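Local coordinates for phosphohistidine phosphatase SixA (Escherichia coli, PDB 1UJC), which removes phosphate from phosphohistidine in the HPt domain of the ArcB sensor, within the multistep His-Asp phosphorelay, at residues 18-32 with 53-66. Sequence-based numbering, arbitrary orientation.
Sequences DSVRPLTTNGCDESR and FLRAEQTLEEVGDC. With CA (calcium ion), chain B; WO4 (tungstate(VI)ion), chain C.
Asp18 OD2 is gripped by both terminal nitrogens of Arg55: NH2 makes the main salt bridge, 2.9 Å on the syn side of OD2, and NH1 adds a weak bond. Carboxylate and guanidinium stand steeply to one another, 75° apart, while OD1 of the same Asp18 takes NH1 of Arg21. That NH1 sits over the centre of the Arg55 guanidinium face, 3.6 Å from CZ, a close approach of like charges that the shared carboxylate, and perhaps the nearby anion, probably offsets. Arg55 runs straight from CG to NE and delivers NE to tungstate O2 at 2.6 Å, with NH2 on the same oxygen. Replacing Asp18 by an alanine would probably leave both arginines without their common counter-charge and the Arg55 guanidinium freer to turn away from the anion. Nearby, Ser19 O accepts from Leu54 N in the first turn of helix 54-66, and Ser19 CB packs over the Phe53 ring face as a CH-pi contact. Further on, Gln58, with CG anti to its backbone N (chi1 -156°), extends to Leu23; OE1 receives Leu23 N at 2.7 Å, the donor lying above the amide plane. Leu23 CD2 rests 3.4 Å from Thr59 OG1. Helices 25-32 and 54-66 cross at -44°; toward their far ends Arg32 NH2 forms a salt bridge with Asp65 OD2 at 2.6 Å, while Cys66 SG lies against Arg32 CG. Arg7, His108 and Leu109 also hydrogen-bond the tungstate, and His8 lines the pocket; Asp18 is a second-shell residue positioning Arg55 in this anion site of the histidine phosphatase fold.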
ATOM      1  N   ASP A  18       1.936  20.076   0.244  1.00 13.19           N
ATOM      2  CA  ASP A  18       2.035  18.669   0.642  1.00 13.27           C
ATOM      3  C   ASP A  18       1.790  17.624  -0.448  1.00 12.80           C
ATOM      4  O   ASP A  18       2.616  16.741  -0.657  1.00 12.50           O
ATOM      5  CB  ASP A  18       1.093  18.364   1.813  1.00 12.49           C
ATOM      6  CG  ASP A  18       1.259  16.937   2.329  1.00 13.75           C
ATOM      7  OD1 ASP A  18       2.254  16.669   3.038  1.00 11.29           O
ATOM      8  OD2 ASP A  18       0.404  16.082   2.014  1.00 11.12           O
ATOM      9  N   SER A  19       0.656  17.718  -1.134  1.00 14.07           N
ATOM     10  CA  SER A  19       0.317  16.737  -2.162  1.00 13.05           C
ATOM     11  C   SER A  19       1.405  16.529  -3.211  1.00 12.89           C
ATOM     12  O   SER A  19       1.477  15.467  -3.831  1.00 14.30           O
ATOM     13  CB  SER A  19      -0.987  17.125  -2.867  1.00 13.39           C
ATOM     14  OG  SER A  19      -0.781  18.177  -3.795  1.00 12.75           O
ATOM     15  N   VAL A  20       2.253  17.531  -3.409  1.00 12.14           N
ATOM     16  CA  VAL A  20       3.296  17.424  -4.424  1.00 12.60           C
ATOM     17  C   VAL A  20       4.715  17.131  -3.933  1.00 12.74           C
ATOM     18  O   VAL A  20       5.665  17.197  -4.713  1.00 13.23           O
ATOM     19  CB  VAL A  20       3.312  18.690  -5.309  1.00 12.30           C
ATOM     20  CG1 VAL A  20       2.028  18.762  -6.115  1.00 11.27           C
ATOM     21  CG2 VAL A  20       3.446  19.929  -4.444  1.00 12.46           C
ATOM     22  N   ARG A  21       4.859  16.792  -2.653  1.00 13.94           N
ATOM     23  CA  ARG A  21       6.178  16.479  -2.097  1.00 14.35           C
ATOM     24  C   ARG A  21       6.703  15.230  -2.789  1.00 14.36           C
ATOM     25  O   ARG A  21       6.043  14.194  -2.797  1.00 13.71           O
ATOM     26  CB  ARG A  21       6.081  16.203  -0.594  1.00 14.37           C
ATOM     27  CG  ARG A  21       5.670  17.390   0.258  1.00 16.12           C
ATOM     28  CD  ARG A  21       5.159  16.911   1.612  1.00 17.54           C
ATOM     29  NE  ARG A  21       6.093  15.992   2.256  1.00 20.72           N
ATOM     30  CZ  ARG A  21       5.734  15.067   3.139  1.00 20.59           C
ATOM     31  NH1 ARG A  21       4.459  14.938   3.480  1.00 19.24           N
ATOM     32  NH2 ARG A  21       6.649  14.268   3.678  1.00 23.66           N
ATOM     33  N   PRO A  22       7.901  15.309  -3.387  1.00 16.49           N
ATOM     34  CA  PRO A  22       8.470  14.146  -4.072  1.00 15.30           C
ATOM     35  C   PRO A  22       9.139  13.167  -3.107  1.00 15.68           C
ATOM     36  O   PRO A  22       9.319  13.459  -1.923  1.00 11.55           O
ATOM     37  CB  PRO A  22       9.473  14.777  -5.029  1.00 17.17           C
ATOM     38  CG  PRO A  22      10.010  15.910  -4.200  1.00 17.24           C
ATOM     39  CD  PRO A  22       8.750  16.501  -3.581  1.00 16.34           C
ATOM     40  N   LEU A  23       9.515  12.006  -3.628  1.00 15.38           N
ATOM     41  CA  LEU A  23      10.176  10.989  -2.823  1.00 16.15           C
ATOM     42  C   LEU A  23      11.653  11.362  -2.712  1.00 17.10           C
ATOM     43  O   LEU A  23      12.191  12.035  -3.583  1.00 16.58           O
ATOM     44  CB  LEU A  23      10.022   9.629  -3.510  1.00 17.50           C
ATOM     45  CG  LEU A  23       9.534   8.412  -2.716  1.00 20.47           C
ATOM     46  CD1 LEU A  23       8.425   8.806  -1.739  1.00 17.96           C
ATOM     47  CD2 LEU A  23       9.043   7.354  -3.698  1.00 18.89           C
ATOM     48  N   THR A  24      12.305  10.956  -1.629  1.00 18.20           N
ATOM     49  CA  THR A  24      13.730  11.234  -1.476  1.00 18.92           C
ATOM     50  C   THR A  24      14.480  10.057  -2.099  1.00 18.89           C
ATOM     51  O   THR A  24      13.888   9.017  -2.396  1.00 18.64           O
ATOM     52  CB  THR A  24      14.154  11.302  -0.002  1.00 19.05           C
ATOM     53  OG1 THR A  24      14.053   9.992   0.573  1.00 17.21           O
ATOM     54  CG2 THR A  24      13.270  12.272   0.779  1.00 19.68           C
ATOM     55  N   THR A  25      15.783  10.223  -2.284  1.00 19.17           N
ATOM     56  CA  THR A  25      16.618   9.174  -2.844  1.00 20.02           C
ATOM     57  C   THR A  25      16.487   7.912  -1.997  1.00 18.13           C
ATOM     58  O   THR A  25      16.320   6.815  -2.529  1.00 18.68           O
ATOM     59  CB  THR A  25      18.088   9.623  -2.875  1.00 20.84           C
ATOM     60  OG1 THR A  25      18.219  10.713  -3.796  1.00 25.43           O
ATOM     61  CG2 THR A  25      18.993   8.489  -3.299  1.00 20.76           C
ATOM     62  N   ASN A  26      16.561   8.076  -0.680  1.00 17.98           N
ATOM     63  CA  ASN A  26      16.438   6.957   0.252  1.00 17.12           C
ATOM     64  C   ASN A  26      15.046   6.352   0.119  1.00 16.34           C
ATOM     65  O   ASN A  26      14.893   5.131   0.100  1.00 16.52           O
ATOM     66  CB  ASN A  26      16.675   7.439   1.691  1.00 18.44           C
ATOM     67  CG  ASN A  26      16.337   6.382   2.732  1.00 19.97           C
ATOM     68  OD1 ASN A  26      17.013   5.353   2.846  1.00 19.16           O
ATOM     69  ND2 ASN A  26      15.277   6.633   3.497  1.00 19.90           N
ATOM     70  N   GLY A  27      14.036   7.213   0.019  1.00 15.75           N
ATOM     71  CA  GLY A  27      12.670   6.742  -0.129  1.00 14.10           C
ATOM     72  C   GLY A  27      12.542   5.871  -1.362  1.00 14.47           C
ATOM     73  O   GLY A  27      11.793   4.893  -1.367  1.00 15.49           O
ATOM     74  N   CYS A  28      13.265   6.236  -2.417  1.00 14.07           N
ATOM     75  CA  CYS A  28      13.260   5.465  -3.651  1.00 14.95           C
ATOM     76  C   CYS A  28      14.000   4.157  -3.397  1.00 15.59           C
ATOM     77  O   CYS A  28      13.496   3.077  -3.707  1.00 16.45           O
ATOM     78  CB  CYS A  28      13.962   6.234  -4.780  1.00 14.67           C
ATOM     79  SG  CYS A  28      13.021   7.619  -5.470  1.00 15.44           S
ATOM     80  N   ASP A  29      15.192   4.264  -2.819  1.00 17.01           N
ATOM     81  CA  ASP A  29      16.004   3.088  -2.533  1.00 17.25           C
ATOM     82  C   ASP A  29      15.248   2.049  -1.715  1.00 16.51           C
ATOM     83  O   ASP A  29      15.197   0.876  -2.086  1.00 16.28           O
ATOM     84  CB  ASP A  29      17.284   3.478  -1.787  1.00 20.07           C
ATOM     85  CG  ASP A  29      18.158   4.441  -2.577  1.00 24.28           C
ATOM     86  OD1 ASP A  29      18.317   4.257  -3.803  1.00 25.26           O
ATOM     87  OD2 ASP A  29      18.703   5.378  -1.959  1.00 26.34           O
ATOM     88  N   GLU A  30      14.655   2.479  -0.604  1.00 15.69           N
ATOM     89  CA  GLU A  30      13.920   1.560   0.253  1.00 15.89           C
ATOM     90  C   GLU A  30      12.673   1.006  -0.410  1.00 15.46           C
ATOM     91  O   GLU A  30      12.284  -0.134  -0.151  1.00 13.72           O
ATOM     92  CB  GLU A  30      13.529   2.236   1.563  1.00 14.58           C
ATOM     93  CG  GLU A  30      14.703   2.753   2.352  1.00 17.14           C
ATOM     94  CD  GLU A  30      14.314   3.120   3.760  1.00 18.98           C
ATOM     95  OE1 GLU A  30      13.262   3.775   3.930  1.00 17.25           O
ATOM     96  OE2 GLU A  30      15.061   2.756   4.694  1.00 21.61           O
ATOM     97  N   SER A  31      12.037   1.803  -1.259  1.00 14.82           N
ATOM     98  CA  SER A  31      10.845   1.322  -1.938  1.00 14.82           C
ATOM     99  C   SER A  31      11.216   0.200  -2.903  1.00 14.38           C
ATOM    100  O   SER A  31      10.463  -0.762  -3.061  1.00 12.92           O
ATOM    101  CB  SER A  31      10.144   2.466  -2.670  1.00 14.59           C
ATOM    102  OG  SER A  31       9.390   3.243  -1.753  1.00 16.61           O
ATOM    103  N   ARG A  32      12.380   0.323  -3.542  1.00 14.33           N
ATOM    104  CA  ARG A  32      12.851  -0.704  -4.467  1.00 14.36           C
ATOM    105  C   ARG A  32      13.245  -1.938  -3.662  1.00 14.53           C
ATOM    106  O   ARG A  32      13.069  -3.074  -4.109  1.00 12.89           O
ATOM    107  CB  ARG A  32      14.062  -0.211  -5.276  1.00 15.04           C
ATOM    108  CG  ARG A  32      13.716   0.609  -6.519  1.00 16.87           C
ATOM    109  CD  ARG A  32      14.886   0.623  -7.515  1.00 22.45           C
ATOM    110  NE  ARG A  32      14.458   1.007  -8.862  1.00 27.22           N
ATOM    111  CZ  ARG A  32      14.455   2.253  -9.327  1.00 29.07           C
ATOM    112  NH1 ARG A  32      14.867   3.249  -8.561  1.00 30.61           N
ATOM    113  NH2 ARG A  32      14.027   2.508 -10.557  1.00 27.71           N
ATOM    114  N   PHE A  53      -1.589  11.533  -4.396  1.00 11.02           N
ATOM    115  CA  PHE A  53      -0.427  12.329  -4.012  1.00 11.43           C
ATOM    116  C   PHE A  53       0.874  11.821  -4.623  1.00 12.41           C
ATOM    117  O   PHE A  53       1.143  10.615  -4.644  1.00 13.49           O
ATOM    118  CB  PHE A  53      -0.301  12.390  -2.487  1.00 10.90           C
ATOM    119  CG  PHE A  53      -1.363  13.229  -1.818  1.00 12.04           C
ATOM    120  CD1 PHE A  53      -2.360  13.854  -2.569  1.00 12.02           C
ATOM    121  CD2 PHE A  53      -1.372  13.385  -0.438  1.00 11.88           C
ATOM    122  CE1 PHE A  53      -3.349  14.620  -1.950  1.00 13.46           C
ATOM    123  CE2 PHE A  53      -2.356  14.149   0.187  1.00 13.37           C
ATOM    124  CZ  PHE A  53      -3.345  14.765  -0.566  1.00 10.74           C
ATOM    125  N   LEU A  54       1.680  12.761  -5.105  1.00 12.51           N
ATOM    126  CA  LEU A  54       2.944  12.452  -5.759  1.00 12.67           C
ATOM    127  C   LEU A  54       3.834  11.431  -5.060  1.00 12.23           C
ATOM    128  O   LEU A  54       4.410  10.566  -5.720  1.00 10.40           O
ATOM    129  CB  LEU A  54       3.739  13.742  -6.016  1.00 14.12           C
ATOM    130  CG  LEU A  54       3.174  14.667  -7.105  1.00 15.20           C
ATOM    131  CD1 LEU A  54       4.150  15.791  -7.401  1.00 16.08           C
ATOM    132  CD2 LEU A  54       2.924  13.868  -8.364  1.00 17.79           C
ATOM    133  N   ARG A  55       3.952  11.511  -3.738  1.00 11.45           N
ATOM    134  CA  ARG A  55       4.802  10.557  -3.034  1.00 12.20           C
ATOM    135  C   ARG A  55       4.294   9.122  -3.147  1.00 11.31           C
ATOM    136  O   ARG A  55       5.085   8.177  -3.158  1.00 13.67           O
ATOM    137  CB  ARG A  55       4.978  10.964  -1.563  1.00 10.50           C
ATOM    138  CG  ARG A  55       3.711  11.244  -0.777  1.00 11.85           C
ATOM    139  CD  ARG A  55       4.097  11.878   0.552  1.00 13.30           C
ATOM    140  NE  ARG A  55       2.981  12.136   1.464  1.00 13.76           N
ATOM    141  CZ  ARG A  55       2.138  13.164   1.378  1.00 15.44           C
ATOM    142  NH1 ARG A  55       2.255  14.062   0.408  1.00 11.97           N
ATOM    143  NH2 ARG A  55       1.189  13.311   2.294  1.00 14.41           N
ATOM    144  N   ALA A  56       2.981   8.952  -3.253  1.00 10.40           N
ATOM    145  CA  ALA A  56       2.412   7.616  -3.383  1.00  7.99           C
ATOM    146  C   ALA A  56       2.677   7.089  -4.797  1.00 10.28           C
ATOM    147  O   ALA A  56       3.187   5.983  -4.979  1.00  8.76           O
ATOM    148  CB  ALA A  56       0.911   7.650  -3.100  1.00  7.38           C
ATOM    149  N   GLU A  57       2.343   7.900  -5.795  1.00 10.03           N
ATOM    150  CA  GLU A  57       2.541   7.521  -7.185  1.00 12.53           C
ATOM    151  C   GLU A  57       4.013   7.225  -7.493  1.00 11.91           C
ATOM    152  O   GLU A  57       4.318   6.288  -8.226  1.00 13.71           O
ATOM    153  CB  GLU A  57       2.010   8.633  -8.103  1.00 13.13           C
ATOM    154  CG  GLU A  57       0.543   8.970  -7.853  1.00 15.28           C
ATOM    155  CD  GLU A  57       0.035  10.130  -8.699  1.00 16.89           C
ATOM    156  OE1 GLU A  57       0.811  11.081  -8.938  1.00 15.35           O
ATOM    157  OE2 GLU A  57      -1.147  10.099  -9.103  1.00 16.26           O
ATOM    158  N   GLN A  58       4.924   8.012  -6.928  1.00 10.86           N
ATOM    159  CA  GLN A  58       6.343   7.801  -7.174  1.00 11.40           C
ATOM    160  C   GLN A  58       6.803   6.500  -6.520  1.00 11.17           C
ATOM    161  O   GLN A  58       7.646   5.790  -7.060  1.00 11.28           O
ATOM    162  CB  GLN A  58       7.164   8.966  -6.633  1.00 13.56           C
ATOM    163  CG  GLN A  58       8.501   9.108  -7.332  1.00 13.37           C
ATOM    164  CD  GLN A  58       9.372  10.185  -6.727  1.00 14.69           C
ATOM    165  OE1 GLN A  58       8.878  11.133  -6.119  1.00 15.55           O
ATOM    166  NE2 GLN A  58      10.678  10.055  -6.911  1.00 15.70           N
ATOM    167  N   THR A  59       6.255   6.198  -5.348  1.00 11.23           N
ATOM    168  CA  THR A  59       6.601   4.959  -4.669  1.00 11.77           C
ATOM    169  C   THR A  59       6.184   3.817  -5.596  1.00 11.60           C
ATOM    170  O   THR A  59       6.908   2.832  -5.756  1.00 11.16           O
ATOM    171  CB  THR A  59       5.854   4.833  -3.332  1.00  9.91           C
ATOM    172  OG1 THR A  59       6.339   5.825  -2.418  1.00 12.89           O
ATOM    173  CG2 THR A  59       6.061   3.451  -2.736  1.00 13.67           C
ATOM    174  N   LEU A  60       5.023   3.979  -6.225  1.00 13.11           N
ATOM    175  CA  LEU A  60       4.490   2.985  -7.156  1.00 12.60           C
ATOM    176  C   LEU A  60       5.448   2.813  -8.340  1.00 13.03           C
ATOM    177  O   LEU A  60       5.739   1.692  -8.749  1.00 11.85           O
ATOM    178  CB  LEU A  60       3.121   3.433  -7.678  1.00 14.42           C
ATOM    179  CG  LEU A  60       2.128   2.399  -8.231  1.00 16.76           C
ATOM    180  CD1 LEU A  60       1.228   3.092  -9.239  1.00 14.95           C
ATOM    181  CD2 LEU A  60       2.840   1.232  -8.890  1.00 15.74           C
ATOM    182  N   GLU A  61       5.918   3.929  -8.894  1.00 14.28           N
ATOM    183  CA  GLU A  61       6.844   3.892 -10.029  1.00 16.96           C
ATOM    184  C   GLU A  61       8.038   3.025  -9.672  1.00 15.57           C
ATOM    185  O   GLU A  61       8.375   2.076 -10.380  1.00 16.99           O
ATOM    186  CB  GLU A  61       7.389   5.288 -10.366  1.00 20.07           C
ATOM    187  CG  GLU A  61       6.384   6.353 -10.726  1.00 25.01           C
ATOM    188  CD  GLU A  61       7.047   7.721 -10.917  1.00 27.69           C
ATOM    189  OE1 GLU A  61       6.309   8.719 -11.046  1.00 26.85           O
ATOM    190  OE2 GLU A  61       8.305   7.794 -10.935  1.00 26.32           O
ATOM    191  N   GLU A  62       8.676   3.378  -8.561  1.00 15.97           N
ATOM    192  CA  GLU A  62       9.858   2.681  -8.073  1.00 14.90           C
ATOM    193  C   GLU A  62       9.621   1.187  -7.900  1.00 14.73           C
ATOM    194  O   GLU A  62      10.434   0.362  -8.328  1.00 13.46           O
ATOM    195  CB  GLU A  62      10.309   3.318  -6.754  1.00 16.14           C
ATOM    196  CG  GLU A  62      10.814   4.749  -6.920  1.00 18.36           C
ATOM    197  CD  GLU A  62      12.143   4.819  -7.657  1.00 21.61           C
ATOM    198  OE1 GLU A  62      12.324   5.723  -8.504  1.00 20.36           O
ATOM    199  OE2 GLU A  62      13.013   3.970  -7.377  1.00 21.01           O
ATOM    200  N   VAL A  63       8.501   0.840  -7.277  1.00 13.64           N
ATOM    201  CA  VAL A  63       8.158  -0.554  -7.060  1.00 13.39           C
ATOM    202  C   VAL A  63       7.966  -1.262  -8.394  1.00 13.73           C
ATOM    203  O   VAL A  63       8.497  -2.351  -8.608  1.00 14.80           O
ATOM    204  CB  VAL A  63       6.865  -0.687  -6.229  1.00 12.30           C
ATOM    205  CG1 VAL A  63       6.379  -2.129  -6.237  1.00 11.58           C
ATOM    206  CG2 VAL A  63       7.125  -0.235  -4.800  1.00 14.25           C
ATOM    207  N   GLY A  64       7.206  -0.632  -9.284  1.00 13.12           N
ATOM    208  CA  GLY A  64       6.944  -1.205 -10.593  1.00 14.53           C
ATOM    209  C   GLY A  64       8.208  -1.464 -11.385  1.00 17.09           C
ATOM    210  O   GLY A  64       8.211  -2.262 -12.328  1.00 17.60           O
ATOM    211  N   ASP A  65       9.286  -0.788 -11.006  1.00 17.34           N
ATOM    212  CA  ASP A  65      10.563  -0.956 -11.679  1.00 17.69           C
ATOM    213  C   ASP A  65      11.254  -2.249 -11.272  1.00 17.77           C
ATOM    214  O   ASP A  65      12.090  -2.749 -12.003  1.00 14.48           O
ATOM    215  CB  ASP A  65      11.495   0.218 -11.375  1.00 17.63           C
ATOM    216  CG  ASP A  65      11.235   1.421 -12.262  1.00 19.04           C
ATOM    217  OD1 ASP A  65      10.331   1.361 -13.122  1.00 19.92           O
ATOM    218  OD2 ASP A  65      11.946   2.428 -12.096  1.00 19.07           O
ATOM    219  N   CYS A  66      10.906  -2.792 -10.108  1.00 18.14           N
ATOM    220  CA  CYS A  66      11.543  -4.018  -9.640  1.00 19.15           C
ATOM    221  C   CYS A  66      10.600  -5.216  -9.604  1.00 19.96           C
ATOM    222  O   CYS A  66      11.036  -6.368  -9.658  1.00 20.61           O
ATOM    223  CB  CYS A  66      12.124  -3.799  -8.241  1.00 17.83           C
ATOM    224  SG  CYS A  66      13.181  -2.345  -8.066  1.00 21.25           S
TER
HETATM  225 CA    CA B 162      14.177  -3.792 -13.170  1.00 21.53          CA
HETATM  226  W   WO4 C 163       3.007  10.357   5.058  1.00 16.76           W
HETATM  227  O1  WO4 C 163       2.629   8.699   5.385  1.00 14.52           O
HETATM  228  O2  WO4 C 163       2.176  10.882   3.630  1.00 18.72           O
HETATM  229  O3  WO4 C 163       4.715  10.612   5.001  1.00 23.77           O
HETATM  230  O4  WO4 C 163       2.406  11.323   6.363  1.00 16.35           O
HETATM  231  O   HOH W   1       3.370  13.953  -2.204  1.00  9.66           O
HETATM  232  O   HOH W   2      12.715  11.948  -6.083  1.00 18.07           O
HETATM  233  O   HOH W   3      14.970   5.993  -9.184  1.00 34.36           O
HETATM  234  O   HOH W   4      13.069  -5.989 -11.795  1.00 25.03           O
HETATM  235  O   HOH W   5      14.398  -1.236 -14.277  1.00 17.79           O
HETATM  236  O   HOH W   6      11.976  -4.287 -14.897  1.00 29.61           O
HETATM  237  O   HOH W   7      16.827  -2.886 -13.238  1.00 19.29           O
HETATM  238  O   HOH W   8      15.209  -2.298 -11.083  1.00 18.14           O